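Local coordinates for tetratricopeptide TPR_2 repeat protein (Thermobaculum terrenum, PDB 5DJS) that combines tetratricopeptide repeats with a GT-B-type glycosyltransferase family 41 region and binds uridine-5'-diphosphate, at residues A[118-123]-A[245-249]. The protein carries 1 engineered substitution. Numbering follows the deposited sequence.
Sequences YVALHY and SWHLG
Residues 118-120 are helical and belong to helix 111-120; the chain then runs on through 121-123 with two i+3 → i hydrogen bonds, His122 N to Val119 O (3.0 Å) and Tyr123 N to Ala120 O (3.1 Å). Facing them, 245-249 belongs to the loop that follows strand 240-243: Trp246 takes a positive phi (62°), His247 and Leu248 turn in helical-like conformations, and Gly249 N closes the turn onto Trp246 O at 3.2 Å. The backbones come nearest at Val119 and Leu248, whose CA atoms lie 6.6 Å apart.

Side chains carry the contact, which buries 266 Å². Tyr118 (chi1 t) presents its edge to the face of the His247 ring (chi1 m), an edge-to-face pair with centroids 5.2 Å apart and planes at 85°. The t rotamer of Trp246 brings its indole beside the Tyr118 ring at an oblique 46°, with centroids 5.6 Å apart; Tyr118 CE2 reaches Trp246 CZ2 at 3.6 Å. Val119 wedges beside this cluster, its CG2 3.8 Å from Trp246 CZ3 and 3.7 Å from His247 CB, while its CG1 meets Leu248 CD2 at 3.6 Å. Tyr118 OH is hydrogen-bonded to Thr273 O, and Tyr123 OH to Arg338 NH1 of the UDP pocket.

This buried aromatic cluster of Tyr118, Trp246 and His247 packs helix 111-120 onto the loop at the C-terminal end of parallel-sheet strand 240-243, consistent with the Rossmann-like domain of a GT-B fold.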
ATOM      1  N   TYR A 118      -7.388  -7.557  -9.114  1.00 34.97           N
ATOM      2  CA  TYR A 118      -7.692  -7.946  -7.717  1.00 34.79           C
ATOM      3  C   TYR A 118      -7.526  -6.793  -6.726  1.00 34.93           C
ATOM      4  O   TYR A 118      -8.429  -6.532  -5.927  1.00 34.44           O
ATOM      5  CB  TYR A 118      -6.814  -9.121  -7.280  1.00 34.18           C
ATOM      6  CG  TYR A 118      -6.985  -9.574  -5.840  1.00 34.51           C
ATOM      7  CD1 TYR A 118      -8.252  -9.765  -5.282  1.00 34.46           C
ATOM      8  CD2 TYR A 118      -5.866  -9.857  -5.044  1.00 33.73           C
ATOM      9  CE1 TYR A 118      -8.395 -10.195  -3.965  1.00 35.38           C
ATOM     10  CE2 TYR A 118      -6.000 -10.293  -3.736  1.00 33.80           C
ATOM     11  CZ  TYR A 118      -7.258 -10.461  -3.199  1.00 34.63           C
ATOM     12  OH  TYR A 118      -7.377 -10.914  -1.905  1.00 34.75           O
ATOM     13  N   VAL A 119      -6.380  -6.115  -6.795  1.00 34.29           N
ATOM     14  CA  VAL A 119      -6.120  -4.920  -5.986  1.00 35.08           C
ATOM     15  C   VAL A 119      -7.171  -3.840  -6.241  1.00 36.47           C
ATOM     16  O   VAL A 119      -7.778  -3.329  -5.302  1.00 37.76           O
ATOM     17  CB  VAL A 119      -4.721  -4.340  -6.280  1.00 34.07           C
ATOM     18  CG1 VAL A 119      -4.555  -2.933  -5.711  1.00 33.26           C
ATOM     19  CG2 VAL A 119      -3.660  -5.269  -5.723  1.00 33.95           C
ATOM     20  N   ALA A 120      -7.380  -3.521  -7.517  1.00 37.65           N
ATOM     21  CA  ALA A 120      -8.282  -2.445  -7.938  1.00 38.53           C
ATOM     22  C   ALA A 120      -9.691  -2.574  -7.370  1.00 41.97           C
ATOM     23  O   ALA A 120     -10.307  -1.565  -7.021  1.00 47.56           O
ATOM     24  CB  ALA A 120      -8.343  -2.369  -9.454  1.00 37.90           C
ATOM     25  N   LEU A 121     -10.191  -3.808  -7.271  1.00 43.52           N
ATOM     26  CA  LEU A 121     -11.528  -4.080  -6.718  1.00 44.11           C
ATOM     27  C   LEU A 121     -11.734  -3.535  -5.293  1.00 42.34           C
ATOM     28  O   LEU A 121     -12.851  -3.216  -4.905  1.00 42.83           O
ATOM     29  CB  LEU A 121     -11.837  -5.593  -6.762  1.00 46.44           C
ATOM     30  CG  LEU A 121     -12.583  -6.150  -7.983  1.00 47.17           C
ATOM     31  CD1 LEU A 121     -11.981  -5.722  -9.306  1.00 47.99           C
ATOM     32  CD2 LEU A 121     -12.658  -7.669  -7.904  1.00 46.98           C
ATOM     33  N   HIS A 122     -10.662  -3.417  -4.520  1.00 43.70           N
ATOM     34  CA  HIS A 122     -10.763  -2.931  -3.133  1.00 45.24           C
ATOM     35  C   HIS A 122     -11.104  -1.438  -3.031  1.00 44.83           C
ATOM     36  O   HIS A 122     -11.638  -0.996  -2.008  1.00 44.53           O
ATOM     37  CB  HIS A 122      -9.486  -3.269  -2.356  1.00 44.96           C
ATOM     38  CG  HIS A 122      -9.239  -4.743  -2.248  1.00 44.60           C
ATOM     39  ND1 HIS A 122      -9.771  -5.510  -1.236  1.00 44.18           N
ATOM     40  CD2 HIS A 122      -8.562  -5.595  -3.051  1.00 42.22           C
ATOM     41  CE1 HIS A 122      -9.415  -6.769  -1.409  1.00 42.59           C
ATOM     42  NE2 HIS A 122      -8.681  -6.848  -2.503  1.00 42.88           N
ATOM     43  N   TYR A 123     -10.835  -0.689  -4.105  1.00 43.72           N
ATOM     44  CA  TYR A 123     -11.197   0.726  -4.203  1.00 40.57           C
ATOM     45  C   TYR A 123     -12.638   0.979  -4.616  1.00 42.54           C
ATOM     46  O   TYR A 123     -13.025   2.136  -4.727  1.00 41.33           O
ATOM     47  CB  TYR A 123     -10.307   1.429  -5.212  1.00 39.45           C
ATOM     48  CG  TYR A 123      -8.840   1.298  -4.929  1.00 39.75           C
ATOM     49  CD1 TYR A 123      -8.294   1.757  -3.727  1.00 39.89           C
ATOM     50  CD2 TYR A 123      -7.989   0.718  -5.856  1.00 38.54           C
ATOM     51  CE1 TYR A 123      -6.938   1.638  -3.467  1.00 37.87           C
ATOM     52  CE2 TYR A 123      -6.635   0.595  -5.603  1.00 38.87           C
ATOM     53  CZ  TYR A 123      -6.118   1.053  -4.404  1.00 37.82           C
ATOM     54  OH  TYR A 123      -4.772   0.934  -4.155  1.00 36.71           O
ATOM     55  N   SER A 245       5.397  -7.212   0.662  1.00 42.40           N
ATOM     56  CA  SER A 245       4.831  -6.433  -0.446  1.00 42.45           C
ATOM     57  C   SER A 245       3.373  -6.726  -0.784  1.00 43.55           C
ATOM     58  O   SER A 245       2.614  -5.793  -1.044  1.00 44.63           O
ATOM     59  CB  SER A 245       5.686  -6.567  -1.708  1.00 41.57           C
ATOM     60  OG  SER A 245       6.905  -5.846  -1.562  1.00 39.24           O
ATOM     61  N   TRP A 246       3.004  -8.010  -0.811  1.00 45.05           N
ATOM     62  CA  TRP A 246       1.650  -8.479  -1.211  1.00 41.80           C
ATOM     63  C   TRP A 246       1.394  -8.061  -2.675  1.00 41.64           C
ATOM     64  O   TRP A 246       2.286  -7.550  -3.380  1.00 42.30           O
ATOM     65  CB  TRP A 246       0.577  -7.988  -0.199  1.00 40.99           C
ATOM     66  CG  TRP A 246      -0.861  -8.507  -0.328  1.00 40.69           C
ATOM     67  CD1 TRP A 246      -1.382  -9.675   0.148  1.00 39.25           C
ATOM     68  CD2 TRP A 246      -1.959  -7.799  -0.924  1.00 42.82           C
ATOM     69  NE1 TRP A 246      -2.731  -9.752  -0.159  1.00 41.20           N
ATOM     70  CE2 TRP A 246      -3.104  -8.611  -0.821  1.00 43.00           C
ATOM     71  CE3 TRP A 246      -2.066  -6.574  -1.576  1.00 43.28           C
ATOM     72  CZ2 TRP A 246      -4.358  -8.212  -1.338  1.00 43.29           C
ATOM     73  CZ3 TRP A 246      -3.297  -6.177  -2.089  1.00 44.11           C
ATOM     74  CH2 TRP A 246      -4.424  -6.988  -1.964  1.00 43.55           C
ATOM     75  N   HIS A 247       0.199  -8.337  -3.156  1.00 39.78           N
ATOM     76  CA  HIS A 247      -0.249  -7.862  -4.448  1.00 39.29           C
ATOM     77  C   HIS A 247      -0.088  -6.360  -4.762  1.00 41.96           C
ATOM     78  O   HIS A 247      -0.039  -6.010  -5.930  1.00 42.65           O
ATOM     79  CB  HIS A 247      -1.702  -8.270  -4.643  1.00 38.77           C
ATOM     80  CG  HIS A 247      -1.884  -9.735  -4.869  1.00 37.76           C
ATOM     81  ND1 HIS A 247      -2.229 -10.606  -3.863  1.00 37.81           N
ATOM     82  CD2 HIS A 247      -1.773 -10.478  -5.989  1.00 37.17           C
ATOM     83  CE1 HIS A 247      -2.329 -11.824  -4.358  1.00 38.15           C
ATOM     84  NE2 HIS A 247      -2.061 -11.772  -5.648  1.00 38.85           N
ATOM     85  N   LEU A 248       0.059  -5.503  -3.744  1.00 43.73           N
ATOM     86  CA  LEU A 248       0.139  -4.051  -3.923  1.00 44.38           C
ATOM     87  C   LEU A 248       1.522  -3.612  -4.368  1.00 43.74           C
ATOM     88  O   LEU A 248       1.675  -2.484  -4.800  1.00 48.06           O
ATOM     89  CB  LEU A 248      -0.141  -3.296  -2.615  1.00 45.56           C
ATOM     90  CG  LEU A 248      -1.534  -3.265  -2.001  1.00 46.80           C
ATOM     91  CD1 LEU A 248      -1.521  -2.778  -0.560  1.00 46.67           C
ATOM     92  CD2 LEU A 248      -2.492  -2.457  -2.853  1.00 48.60           C
ATOM     93  N   GLY A 249       2.532  -4.459  -4.229  1.00 42.16           N
ATOM     94  CA  GLY A 249       3.904  -4.023  -4.432  1.00 42.51           C
ATOM     95  C   GLY A 249       4.668  -4.956  -5.320  1.00 41.86           C
ATOM     96  O   GLY A 249       4.122  -5.921  -5.830  1.00 40.35           O
TER